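Local structure of hypothetical protein TTHA1785 (Thermus thermophilus, 2EPG) at residues 398-401 and 402-406; 361-364 and 365-369; 150-153 and 154-157; 253-256 and 257-261; 124-127 and 128-131. The protein probably joins RNA ends as a GTP-dependent, manganese-requiring RNA ligase of the RtcB family, acting through a covalent GMP-histidine intermediate. One frame throughout, in Å; residues are numbered along the deposited sequence.

Contact 1. Residues 398-401 and 402-406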
loop_
_atom_site.group_PDB
_atom_site.type_symbol
_atom_site.label_atom_id
_atom_site.label_comp_id
_atom_site.label_asym_id
_atom_site.label_seq_id
_atom_site.Cartn_x
_atom_site.Cartn_y
_atom_site.Cartn_z
ATOM N N GLU A 398 -0.139 13.515 -13.651
ATOM C CA GLU A 398 -0.858 13.267 -14.889
ATOM C C GLU A 398 -0.038 12.328 -15.740
ATOM O O GLU A 398 -0.589 11.444 -16.393
ATOM C CB GLU A 398 -1.122 14.594 -15.624
ATOM C CG GLU A 398 -2.189 15.451 -14.937
ATOM C CD GLU A 398 -2.339 16.842 -15.544
ATOM O OE1 GLU A 398 -1.439 17.687 -15.332
ATOM O OE2 GLU A 398 -3.359 17.089 -16.234
ATOM N N LYS A 399 1.283 12.500 -15.719
ATOM C CA LYS A 399 2.162 11.643 -16.518
ATOM C C LYS A 399 2.008 10.176 -16.130
ATOM O O LYS A 399 2.032 9.287 -16.991
ATOM C CB LYS A 399 3.626 12.051 -16.358
ATOM C CG LYS A 399 4.571 11.143 -17.127
ATOM C CD LYS A 399 6.000 11.652 -17.095
ATOM C CE LYS A 399 6.872 10.856 -18.029
ATOM N NZ LYS A 399 8.285 11.359 -18.016
ATOM N N ALA A 400 1.862 9.932 -14.831
ATOM C CA ALA A 400 1.676 8.577 -14.315
ATOM C C ALA A 400 0.403 7.980 -14.908
ATOM O O ALA A 400 0.351 6.787 -15.184
ATOM C CB ALA A 400 1.571 8.605 -12.757
HETATM N N MSE A 401 -0.627 8.798 -15.097
HETATM C CA MSE A 401 -1.868 8.293 -15.677
HETATM C C MSE A 401 -1.566 7.736 -17.070
HETATM O O MSE A 401 -2.174 6.757 -17.499
HETATM C CB MSE A 401 -2.930 9.395 -15.819
HETATM C CG MSE A 401 -3.518 9.938 -14.517
HETATM SE SE MSE A 401 -4.289 8.647 -13.218
HETATM C CE MSE A 401 -5.550 7.678 -14.350
ATOM N N GLU A 402 -0.627 8.364 -17.774
ATOM C CA GLU A 402 -0.272 7.915 -19.118
ATOM C C GLU A 402 0.715 6.742 -19.137
ATOM O O GLU A 402 0.509 5.751 -19.843
ATOM C CB GLU A 402 0.365 9.067 -19.901
ATOM C CG GLU A 402 -0.577 10.215 -20.262
ATOM C CD GLU A 402 -1.475 9.891 -21.440
ATOM O OE1 GLU A 402 -1.400 8.745 -21.963
ATOM O OE2 GLU A 402 -2.260 10.783 -21.837
ATOM N N VAL A 403 1.776 6.846 -18.345
ATOM C CA VAL A 403 2.828 5.836 -18.385
ATOM C C VAL A 403 2.938 4.726 -17.361
ATOM O O VAL A 403 3.754 3.826 -17.548
ATOM C CB VAL A 403 4.225 6.517 -18.452
ATOM C CG1 VAL A 403 4.197 7.634 -19.519
ATOM C CG2 VAL A 403 4.622 7.080 -17.079
ATOM N N SER A 404 2.151 4.753 -16.290
ATOM C CA SER A 404 2.281 3.694 -15.287
ATOM C C SER A 404 0.947 3.222 -14.754
ATOM O O SER A 404 0.876 2.731 -13.633
ATOM C CB SER A 404 3.151 4.187 -14.115
ATOM O OG SER A 404 2.556 5.279 -13.429
ATOM N N PHE A 405 -0.101 3.348 -15.556
ATOM C CA PHE A 405 -1.443 2.987 -15.098
ATOM C C PHE A 405 -1.713 3.741 -13.781
ATOM O O PHE A 405 -2.209 3.179 -12.800
ATOM C CB PHE A 405 -1.542 1.466 -14.899
ATOM C CG PHE A 405 -1.355 0.681 -16.180
ATOM C CD1 PHE A 405 -0.195 -0.046 -16.409
ATOM C CD2 PHE A 405 -2.334 0.708 -17.165
ATOM C CE1 PHE A 405 -0.015 -0.736 -17.608
ATOM C CE2 PHE A 405 -2.167 0.022 -18.371
ATOM C CZ PHE A 405 -0.999 -0.702 -18.590
ATOM N N GLY A 406 -1.352 5.023 -13.771
ATOM C CA GLY A 406 -1.551 5.853 -12.595
ATOM C C GLY A 406 -0.989 5.214 -11.336
ATOM O O GLY A 406 -1.687 5.126 -10.326
#
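The carbonyl of A400 takes two backbone donors, S404 N and G406 N, which reach it from opposite faces of its plane. This is the C-terminal end of helix 398-403: S404 is the first residue to leave helical angles, and F405 and G406 then follow with positive phi, so the chain wraps round the oxygen that ends the helix. The bond from S404 N to A400 O is 2.9 Å and that from G406 N to A400 O 2.8 Å, the latter arriving from above the carbonyl plane. One step earlier V403 N gives K399 O an ordinary helical bond, while E402 N is shared weakly between E398 O and K399 O.

Among the side chains, S404 places OG between its own backbone N and carbonyl carbon (chi1 63°), which sets it 3.5 Å from A400 CB; its polar partner is the carbonyl of S407. K399 runs fully extended, and its CG meets V403 CG2 at 4.1 Å, the two side chains crossing at a slant, before NZ goes on to the carbonyl of A470. V403 also lays CG2 3.4 Å from K399 O and touches I472 beyond. F405 turns its CB away from the helix, and its ring meets H347 edge-to-face. M401, a selenomethionine in the crystal, bends at both chi2 and chi3, which sets its selenium beside G406. The absence of a side chain at G406 matters here, because a CB would clash with the selenium; as it is, M401 SE rests 4.0 Å from G406 CA.

Contact 2. Residues 361-364 and 365-369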
loop_
_atom_site.group_PDB
_atom_site.type_symbol
_atom_site.label_atom_id
_atom_site.label_comp_id
_atom_site.label_asym_id
_atom_site.label_seq_id
_atom_site.Cartn_x
_atom_site.Cartn_y
_atom_site.Cartn_z
ATOM N N ARG A 361 -1.236 3.094 -5.902
ATOM C CA ARG A 361 -2.107 3.705 -6.883
ATOM C C ARG A 361 -1.688 5.150 -6.667
ATOM O O ARG A 361 -1.416 5.552 -5.536
ATOM C CB ARG A 361 -3.588 3.548 -6.520
ATOM C CG ARG A 361 -4.517 3.989 -7.636
ATOM C CD ARG A 361 -5.974 4.077 -7.179
ATOM N NE ARG A 361 -6.196 5.203 -6.280
ATOM C CZ ARG A 361 -7.396 5.576 -5.841
ATOM N NH1 ARG A 361 -7.521 6.616 -5.026
ATOM N NH2 ARG A 361 -8.474 4.903 -6.211
ATOM N N ALA A 362 -1.637 5.930 -7.733
ATOM C CA ALA A 362 -1.191 7.310 -7.601
ATOM C C ALA A 362 -1.872 8.181 -8.637
ATOM O O ALA A 362 -1.228 8.671 -9.577
ATOM C CB ALA A 362 0.324 7.363 -7.773
ATOM N N PHE A 363 -3.183 8.350 -8.471
ATOM C CA PHE A 363 -3.960 9.155 -9.387
ATOM C C PHE A 363 -3.532 10.624 -9.400
ATOM O O PHE A 363 -3.041 11.173 -8.392
ATOM C CB PHE A 363 -5.449 9.003 -9.074
ATOM C CG PHE A 363 -6.025 7.675 -9.512
ATOM C CD1 PHE A 363 -7.313 7.303 -9.143
ATOM C CD2 PHE A 363 -5.261 6.788 -10.277
ATOM C CE1 PHE A 363 -7.837 6.071 -9.529
ATOM C CE2 PHE A 363 -5.769 5.547 -10.675
ATOM C CZ PHE A 363 -7.065 5.184 -10.298
ATOM N N GLY A 364 -3.706 11.255 -10.558
ATOM C CA GLY A 364 -3.287 12.637 -10.710
ATOM C C GLY A 364 -4.373 13.687 -10.687
ATOM O O GLY A 364 -5.558 13.366 -10.557
ATOM N N PRO A 365 -3.989 14.965 -10.842
ATOM C CA PRO A 365 -4.899 16.121 -10.847
ATOM C C PRO A 365 -6.124 15.905 -11.736
ATOM O O PRO A 365 -6.018 15.345 -12.822
ATOM C CB PRO A 365 -4.009 17.258 -11.350
ATOM C CG PRO A 365 -2.646 16.874 -10.794
ATOM C CD PRO A 365 -2.599 15.385 -11.109
ATOM N N GLY A 366 -7.286 16.340 -11.256
ATOM C CA GLY A 366 -8.513 16.194 -12.020
ATOM C C GLY A 366 -9.243 14.858 -11.936
ATOM O O GLY A 366 -10.390 14.759 -12.370
ATOM N N HIS A 367 -8.608 13.835 -11.375
ATOM C CA HIS A 367 -9.241 12.528 -11.282
ATOM C C HIS A 367 -10.429 12.504 -10.326
ATOM O O HIS A 367 -10.320 12.906 -9.175
ATOM C CB HIS A 367 -8.213 11.473 -10.864
ATOM C CG HIS A 367 -8.591 10.076 -11.247
ATOM N ND1 HIS A 367 -9.672 9.418 -10.695
ATOM C CD2 HIS A 367 -8.069 9.232 -12.171
ATOM C CE1 HIS A 367 -9.802 8.234 -11.268
ATOM N NE2 HIS A 367 -8.841 8.097 -12.167
ATOM N N PRO A 368 -11.589 12.020 -10.800
ATOM C CA PRO A 368 -12.811 11.937 -9.990
ATOM C C PRO A 368 -12.677 11.093 -8.724
ATOM O O PRO A 368 -13.372 11.328 -7.741
ATOM C CB PRO A 368 -13.835 11.355 -10.966
ATOM C CG PRO A 368 -12.978 10.540 -11.911
ATOM C CD PRO A 368 -11.821 11.477 -12.150
ATOM N N GLU A 369 -11.786 10.110 -8.750
ATOM C CA GLU A 369 -11.581 9.237 -7.596
ATOM C C GLU A 369 -10.712 9.902 -6.529
ATOM O O GLU A 369 -10.469 9.308 -5.485
ATOM C CB GLU A 369 -10.899 7.933 -8.024
ATOM C CG GLU A 369 -11.564 6.658 -7.529
ATOM C CD GLU A 369 -12.198 5.881 -8.664
ATOM O OE1 GLU A 369 -13.184 6.388 -9.241
ATOM O OE2 GLU A 369 -11.700 4.774 -8.992
HETATM O O HOH W 1 -10.420 6.298 -4.337
#
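F363 is sandwiched: the imidazole of H367 lies over one face of its ring and the CD methylene of R361 over the other, while E369 CB sits at the edge, near the ring plane. The two rings form an offset stack, with the F363 and H367 centroids 3.9 Å apart and the planes tilted by only 16°. The closest carbons, F363 CE1 and H367 CE1, are 3.4 Å apart. On the far side F363 CD1 lies centrally under one face of the guanidinium, so R361, F363 and H367 are layered in sequence. R361 can lie flat there because its chain, otherwise extended, bends at chi3 (71°).

What brings the rings together is a type II beta turn from G364 to H367, in the loop between strands 360-361 and 380-383. P365 and G366 take its two corners, the glycine with positive phi, and H367 N closes it on G364 O at 3.2 Å. The imidazole is also fixed in rotation, since E369 N donates to H367 ND1 over 3.0 Å and lies in the ring plane. ND1 therefore acts as an acceptor. An alanine in place of H367 is likely to cost F363 its stacking partner and leave the amide of E369 without its acceptor.

R361 NH2 and E369 OE2 are 4.3 Å apart, too far for a salt bridge, though their opposite charges probably still attract. A water bridges the arginine to the backbone of E369, accepting from R361 NH1 at 3.0 Å and donating to E369 O. R361 also packs on K343 and E345 of strand 332-347, its side chain about 9 Å from that of H339, a predicted GMP-binding residue.

Contact 3. Residues 150-153 and 154-157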
loop_
_atom_site.group_PDB
_atom_site.type_symbol
_atom_site.label_atom_id
_atom_site.label_comp_id
_atom_site.label_asym_id
_atom_site.label_seq_id
_atom_site.Cartn_x
_atom_site.Cartn_y
_atom_site.Cartn_z
ATOM N N ARG A 150 -14.154 -6.046 21.096
ATOM C CA ARG A 150 -14.377 -7.255 20.321
ATOM C C ARG A 150 -15.655 -7.211 19.503
ATOM O O ARG A 150 -16.631 -6.581 19.894
ATOM C CB ARG A 150 -14.392 -8.459 21.267
ATOM C CG ARG A 150 -13.122 -8.579 22.104
ATOM C CD ARG A 150 -13.317 -9.514 23.286
ATOM N NE ARG A 150 -12.166 -9.505 24.191
ATOM C CZ ARG A 150 -12.115 -10.161 25.349
ATOM N NH1 ARG A 150 -11.024 -10.093 26.106
ATOM N NH2 ARG A 150 -13.153 -10.884 25.755
ATOM N N PHE A 151 -15.636 -7.893 18.364
ATOM C CA PHE A 151 -16.780 -7.947 17.466
ATOM C C PHE A 151 -17.261 -9.388 17.290
ATOM O O PHE A 151 -16.488 -10.330 17.441
ATOM C CB PHE A 151 -16.384 -7.374 16.103
ATOM C CG PHE A 151 -15.936 -5.946 16.157
ATOM C CD1 PHE A 151 -16.865 -4.912 16.170
ATOM C CD2 PHE A 151 -14.586 -5.634 16.244
ATOM C CE1 PHE A 151 -16.457 -3.590 16.268
ATOM C CE2 PHE A 151 -14.170 -4.315 16.343
ATOM C CZ PHE A 151 -15.113 -3.289 16.356
ATOM N N SER A 152 -18.537 -9.552 16.964
ATOM C CA SER A 152 -19.095 -10.879 16.745
ATOM C C SER A 152 -18.717 -11.319 15.335
ATOM O O SER A 152 -18.314 -10.494 14.508
ATOM C CB SER A 152 -20.614 -10.837 16.870
ATOM O OG SER A 152 -21.170 -10.049 15.829
ATOM N N LYS A 153 -18.846 -12.612 15.058
ATOM C CA LYS A 153 -18.521 -13.135 13.740
ATOM C C LYS A 153 -19.418 -12.506 12.672
ATOM O O LYS A 153 -18.998 -12.300 11.530
ATOM C CB LYS A 153 -18.647 -14.663 13.734
ATOM C CG LYS A 153 -19.908 -15.187 14.397
ATOM C CD LYS A 153 -19.778 -16.669 14.748
ATOM C CE LYS A 153 -20.908 -17.126 15.673
ATOM N NZ LYS A 153 -20.822 -18.583 15.994
ATOM N N ARG A 154 -20.652 -12.188 13.035
ATOM C CA ARG A 154 -21.538 -11.564 12.070
ATOM C C ARG A 154 -21.045 -10.141 11.802
ATOM O O ARG A 154 -21.139 -9.641 10.687
ATOM C CB ARG A 154 -22.971 -11.495 12.588
ATOM C CG ARG A 154 -23.934 -11.015 11.520
ATOM C CD ARG A 154 -25.225 -10.485 12.109
ATOM N NE ARG A 154 -24.991 -9.335 12.978
ATOM C CZ ARG A 154 -25.958 -8.650 13.584
ATOM N NH1 ARG A 154 -25.653 -7.617 14.362
ATOM N NH2 ARG A 154 -27.230 -8.994 13.409
ATOM N N GLU A 155 -20.517 -9.496 12.835
ATOM C CA GLU A 155 -20.024 -8.141 12.697
ATOM C C GLU A 155 -18.768 -8.100 11.852
ATOM O O GLU A 155 -18.661 -7.293 10.937
ATOM C CB GLU A 155 -19.739 -7.526 14.065
ATOM C CG GLU A 155 -20.994 -7.359 14.900
ATOM C CD GLU A 155 -20.740 -6.652 16.205
ATOM O OE1 GLU A 155 -19.737 -6.974 16.880
ATOM O OE2 GLU A 155 -21.559 -5.779 16.556
ATOM N N LEU A 156 -17.814 -8.973 12.136
ATOM C CA LEU A 156 -16.610 -8.924 11.344
ATOM C C LEU A 156 -16.897 -9.398 9.923
ATOM O O LEU A 156 -16.149 -9.097 8.998
ATOM C CB LEU A 156 -15.490 -9.702 12.030
ATOM C CG LEU A 156 -15.304 -11.195 11.891
ATOM C CD1 LEU A 156 -14.135 -11.454 10.938
ATOM C CD2 LEU A 156 -14.997 -11.785 13.270
ATOM N N LYS A 157 -18.028 -10.078 9.751
ATOM C CA LYS A 157 -18.470 -10.570 8.446
ATOM C C LYS A 157 -18.945 -9.346 7.649
ATOM O O LYS A 157 -18.672 -9.204 6.453
ATOM C CB LYS A 157 -19.641 -11.537 8.628
ATOM C CG LYS A 157 -19.783 -12.600 7.568
ATOM C CD LYS A 157 -18.861 -13.790 7.830
ATOM C CE LYS A 157 -19.264 -14.985 6.965
ATOM N NZ LYS A 157 -18.373 -16.175 7.155
#
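S152 O receives the amide of L156 at 2.9 Å, the bond that turns the incoming loop into helix 153-162; one residue on, K157 N makes a weak bond to K153 O. S152 stands at the N-cap, with extended angles, whereas K153 is already helical.

The side chain of E155 folds back along the start of the helix. Its CG lies beside the backbone N (chi1 -65°) and the chain is extended beyond, which brings OE1 to the backbone of the loop. There S152 N donates to E155 OE1 over 2.8 Å with an N-H...O angle of 162°, meeting the oxygen on its anti side and somewhat out of the carboxylate plane. In return S152 OG accepts from E155 N at 3.1 Å. These reciprocal bonds form a capping box, the classic closure of a helix N-terminus, although S152 OG is crowded in the model and its exact position is doubtful. A lysine in place of E155 would probably leave the amide of S152 without its acceptor and cost the helix start one half of its capping box.

F151 adds a second contact to the same oxygen. Its CB is 3.5 Å from E155 OE1, which also sits near the plane of the aromatic ring, at its edge. Ring and carboxylate planes are 57° apart. The ring continues onto L167 of helix 164-169 and onto I207, while E155 touches W166. L156 leans across the turn, with CD2 3.8 Å from K153 CA, and packs against F200 of helix 197-203 and A204.

Contact 4. Residues 253-256 and 257-261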
loop_
_atom_site.group_PDB
_atom_site.type_symbol
_atom_site.label_atom_id
_atom_site.label_comp_id
_atom_site.label_asym_id
_atom_site.label_seq_id
_atom_site.Cartn_x
_atom_site.Cartn_y
_atom_site.Cartn_z
ATOM N N GLY A 253 -5.492 -12.094 5.216
ATOM C CA GLY A 253 -5.061 -11.900 3.844
ATOM C C GLY A 253 -4.016 -12.905 3.408
ATOM O O GLY A 253 -4.024 -13.389 2.275
ATOM N N HIS A 254 -3.104 -13.220 4.312
ATOM C CA HIS A 254 -2.054 -14.177 4.013
ATOM C C HIS A 254 -2.697 -15.532 3.666
ATOM O O HIS A 254 -2.340 -16.164 2.671
ATOM C CB HIS A 254 -1.140 -14.321 5.232
ATOM C CG HIS A 254 0.107 -15.098 4.967
ATOM N ND1 HIS A 254 1.289 -14.498 4.587
ATOM C CD2 HIS A 254 0.365 -16.426 5.042
ATOM C CE1 HIS A 254 2.223 -15.424 4.443
ATOM N NE2 HIS A 254 1.687 -16.601 4.714
ATOM N N GLN A 255 -3.652 -15.961 4.486
ATOM C CA GLN A 255 -4.327 -17.242 4.274
ATOM C C GLN A 255 -5.078 -17.259 2.950
ATOM O O GLN A 255 -5.003 -18.228 2.212
ATOM C CB GLN A 255 -5.297 -17.541 5.426
ATOM C CG GLN A 255 -5.814 -18.984 5.456
ATOM C CD GLN A 255 -4.685 -19.990 5.516
ATOM O OE1 GLN A 255 -3.857 -19.939 6.412
ATOM N NE2 GLN A 255 -4.640 -20.901 4.553
ATOM N N VAL A 256 -5.806 -16.184 2.649
ATOM C CA VAL A 256 -6.541 -16.090 1.392
ATOM C C VAL A 256 -5.605 -16.254 0.191
ATOM O O VAL A 256 -5.965 -16.870 -0.821
ATOM C CB VAL A 256 -7.286 -14.731 1.277
ATOM C CG1 VAL A 256 -7.786 -14.523 -0.160
ATOM C CG2 VAL A 256 -8.453 -14.706 2.232
ATOM N N CYS A 257 -4.399 -15.714 0.297
ATOM C CA CYS A 257 -3.452 -15.835 -0.801
ATOM C C CYS A 257 -3.054 -17.300 -0.952
ATOM O O CYS A 257 -3.025 -17.840 -2.059
ATOM C CB CYS A 257 -2.208 -14.970 -0.546
ATOM S SG CYS A 257 -0.956 -15.004 -1.887
ATOM N N GLN A 258 -2.761 -17.936 0.176
ATOM C CA GLN A 258 -2.360 -19.343 0.204
ATOM C C GLN A 258 -3.459 -20.254 -0.327
ATOM O O GLN A 258 -3.206 -21.127 -1.147
ATOM C CB GLN A 258 -2.006 -19.759 1.632
ATOM C CG GLN A 258 -1.685 -21.234 1.779
ATOM C CD GLN A 258 -0.345 -21.609 1.172
ATOM O OE1 GLN A 258 0.706 -21.196 1.669
ATOM N NE2 GLN A 258 -0.373 -22.389 0.092
ATOM N N ASP A 259 -4.681 -20.038 0.148
ATOM C CA ASP A 259 -5.834 -20.833 -0.268
ATOM C C ASP A 259 -6.011 -20.815 -1.778
ATOM O O ASP A 259 -6.255 -21.851 -2.395
ATOM C CB ASP A 259 -7.120 -20.296 0.368
ATOM C CG ASP A 259 -7.171 -20.485 1.877
ATOM O OD1 ASP A 259 -8.034 -19.848 2.518
ATOM O OD2 ASP A 259 -6.367 -21.271 2.425
ATOM N N TYR A 260 -5.888 -19.637 -2.382
ATOM C CA TYR A 260 -6.089 -19.526 -3.819
ATOM C C TYR A 260 -4.920 -19.870 -4.716
ATOM O O TYR A 260 -5.130 -20.307 -5.840
ATOM C CB TYR A 260 -6.659 -18.147 -4.167
ATOM C CG TYR A 260 -8.131 -18.055 -3.807
ATOM C CD1 TYR A 260 -8.537 -17.577 -2.563
ATOM C CD2 TYR A 260 -9.109 -18.538 -4.683
ATOM C CE1 TYR A 260 -9.880 -17.585 -2.192
ATOM C CE2 TYR A 260 -10.454 -18.556 -4.329
ATOM C CZ TYR A 260 -10.830 -18.081 -3.082
ATOM O OH TYR A 260 -12.147 -18.113 -2.727
ATOM N N VAL A 261 -3.694 -19.677 -4.244
ATOM C CA VAL A 261 -2.553 -20.045 -5.067
ATOM C C VAL A 261 -2.689 -21.543 -5.341
ATOM O O VAL A 261 -2.651 -21.975 -6.499
ATOM C CB VAL A 261 -1.195 -19.813 -4.354
ATOM C CG1 VAL A 261 -0.088 -20.532 -5.117
ATOM C CG2 VAL A 261 -0.882 -18.327 -4.279
#
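Q255 and D259, one helical turn apart, supply the polar side-chain bond: Q255 NE2 donates to D259 OD2 at 2.8 Å and 166°. The acceptor lies in the plane of the Q255 amide, but the donor comes from above the carboxylate plane, the two flat groups being 41° apart. Q255 reaches it by bending at chi2 (57°), which turns the amide toward D259, one turn further along. Both groups have further partners, since D259 OD1 bonds S196 OG and Q255 OE1 receives a weak bond from R202. The carboxylate is thus gripped at both oxygens, which probably helps it to sit beside the carbonyl oxygen of Q255, only 3.3 Å from D259 OD2.

Backbone bonds carry the rest of the polar contact. C257 N to G253 O, Q258 N to H254 O, D259 N to Q255 O and Y260 N to V256 O follow the i to i+4 pattern of an alpha helix, here the inner turns of helix 250-265. The bond from D259 N to Q255 O, 2.8 Å, is the shortest of the four.

The apolar contact pairs V256 with Y260. Their side chains run side by side in the same direction, and V256 CG1 is 4.0 Å from Y260 CD1. The ring also presents its edge to the backbone, CD1 being 3.2 Å from V256 O. Both residues face A296 of helix 288-321, and the hydroxyl of Y260 bonds the carbonyl of K194. At the other end of the segment, H254 meets F105 ring to ring, its side chain about 9 Å from that of H215, a predicted manganese ligand.

Contact 5. Residues 124-127 and 128-131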
loop_
_atom_site.group_PDB
_atom_site.type_symbol
_atom_site.label_atom_id
_atom_site.label_comp_id
_atom_site.label_asym_id
_atom_site.label_seq_id
_atom_site.Cartn_x
_atom_site.Cartn_y
_atom_site.Cartn_z
ATOM N N LEU A 124 6.928 17.087 22.170
ATOM C CA LEU A 124 8.127 16.666 22.861
ATOM C C LEU A 124 8.017 16.524 24.376
ATOM O O LEU A 124 8.416 15.506 24.934
ATOM C CB LEU A 124 9.273 17.611 22.492
ATOM C CG LEU A 124 10.493 16.968 21.830
ATOM C CD1 LEU A 124 10.056 15.877 20.868
ATOM C CD2 LEU A 124 11.297 18.035 21.103
ATOM N N PRO A 125 7.465 17.532 25.066
ATOM C CA PRO A 125 7.376 17.372 26.525
ATOM C C PRO A 125 6.493 16.222 27.041
ATOM O O PRO A 125 6.562 15.866 28.223
ATOM C CB PRO A 125 6.922 18.758 27.002
ATOM C CG PRO A 125 6.210 19.340 25.810
ATOM C CD PRO A 125 7.034 18.875 24.638
ATOM N N ARG A 126 5.684 15.628 26.160
ATOM C CA ARG A 126 4.816 14.514 26.557
ATOM C C ARG A 126 5.142 13.253 25.761
ATOM O O ARG A 126 4.363 12.296 25.726
ATOM C CB ARG A 126 3.347 14.867 26.331
ATOM C CG ARG A 126 2.939 16.232 26.845
ATOM C CD ARG A 126 1.432 16.316 26.918
ATOM N NE ARG A 126 0.946 17.678 26.752
ATOM C CZ ARG A 126 -0.335 18.013 26.826
ATOM N NH1 ARG A 126 -0.708 19.275 26.656
ATOM N NH2 ARG A 126 -1.246 17.086 27.080
ATOM N N GLN A 127 6.301 13.273 25.119
ATOM C CA GLN A 127 6.771 12.171 24.293
ATOM C C GLN A 127 6.706 10.809 24.994
ATOM O O GLN A 127 6.267 9.808 24.412
ATOM C CB GLN A 127 8.198 12.478 23.846
ATOM C CG GLN A 127 8.832 11.417 23.004
ATOM C CD GLN A 127 10.177 11.850 22.453
ATOM O OE1 GLN A 127 10.995 12.444 23.159
ATOM N NE2 GLN A 127 10.418 11.539 21.189
ATOM N N LYS A 128 7.130 10.775 26.249
ATOM C CA LYS A 128 7.128 9.539 27.012
ATOM C C LYS A 128 5.699 9.097 27.303
ATOM O O LYS A 128 5.343 7.958 27.046
ATOM C CB LYS A 128 7.919 9.735 28.313
ATOM C CG LYS A 128 8.320 8.456 29.023
ATOM C CD LYS A 128 7.235 7.967 29.980
ATOM C CE LYS A 128 7.772 6.855 30.884
ATOM N NZ LYS A 128 9.037 7.305 31.540
ATOM N N GLU A 129 4.881 10.001 27.832
ATOM C CA GLU A 129 3.489 9.680 28.137
ATOM C C GLU A 129 2.768 9.094 26.913
ATOM O O GLU A 129 2.043 8.105 27.026
ATOM C CB GLU A 129 2.728 10.928 28.598
ATOM C CG GLU A 129 3.205 11.555 29.902
ATOM C CD GLU A 129 4.612 12.103 29.801
ATOM O OE1 GLU A 129 4.945 12.702 28.756
ATOM O OE2 GLU A 129 5.383 11.944 30.767
ATOM N N LEU A 130 2.971 9.710 25.751
ATOM C CA LEU A 130 2.324 9.268 24.518
ATOM C C LEU A 130 2.812 7.886 24.097
ATOM O O LEU A 130 2.011 7.012 23.778
ATOM C CB LEU A 130 2.565 10.291 23.405
ATOM C CG LEU A 130 1.933 10.011 22.038
ATOM C CD1 LEU A 130 0.420 9.873 22.174
ATOM C CD2 LEU A 130 2.290 11.148 21.071
ATOM N N ALA A 131 4.122 7.683 24.108
ATOM C CA ALA A 131 4.670 6.392 23.734
ATOM C C ALA A 131 3.998 5.304 24.581
ATOM O O ALA A 131 3.494 4.308 24.049
ATOM C CB ALA A 131 6.190 6.382 23.940
#
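The close side of this helix start is formed by L130 and A131, both buried, whose beta carbons lie against the carbonyls of R126 and Q127. L130 CB is 3.6 Å from R126 O, and A131 CB is 3.5 Å from Q127 O. The same oxygens take the backbone amides, L130 N bonding R126 O at 2.9 Å and A131 N bonding Q127 O at 3.0 Å, and these two bonds make the first turn of helix 127-137, with R126 at its N-cap. Just before the helix the chain makes a short 3-10 turn, in which Q127 N bonds L124 O.

The other side is looser and faces solvent, where P125, K128 and E129 are exposed. E129 has CG beside its backbone N (chi1 -64°) and bends again at chi2, so that its carboxylate is modelled beside R126, a placement too tight to trust. The two charges do not pair, for R126 NE is 6.7 Å from E129 OE1. The arginine instead runs extended from CG to NE, away from the turn, to give NH2 to the carbonyl of V322 and to make a cation-pi contact with F324. K128 bends at both chi2 and chi4 and contributes to this turn mainly through its backbone and CB.

Q127 leaves the helix in the other direction, its chain straight beyond CG, to pack on L440 of strand 440-442 and on L482 and I483 of strand 474-486. L124 also touches L482, and A131 lies on I483 and on R442, so this face of the helix start packs on these two strands, which pair in parallel.

Along the chain the order is contact 5, contact 3, contact 4, contact 2, contact 1. Contacts 1 and 2 alone touch: their centres are 10 Å apart, M401 packs on F363 and H367, and G406 O probably accepts from A362 N (2.7 Å), just beside the paired short strands 360-361 and 407-408. Contacts 3 and 4 are 21 Å apart between centres, and both pack on helix 197-203. Contact 5 is remote, 34 Å or more from every other centre, beside strand 474-486. Four concern helix starts, middles or ends and contact 2 a turn; contacts 2, 4 and 5 each come within about 10 Å of predicted GMP or manganese residues, while 1 and 3 lie away from them.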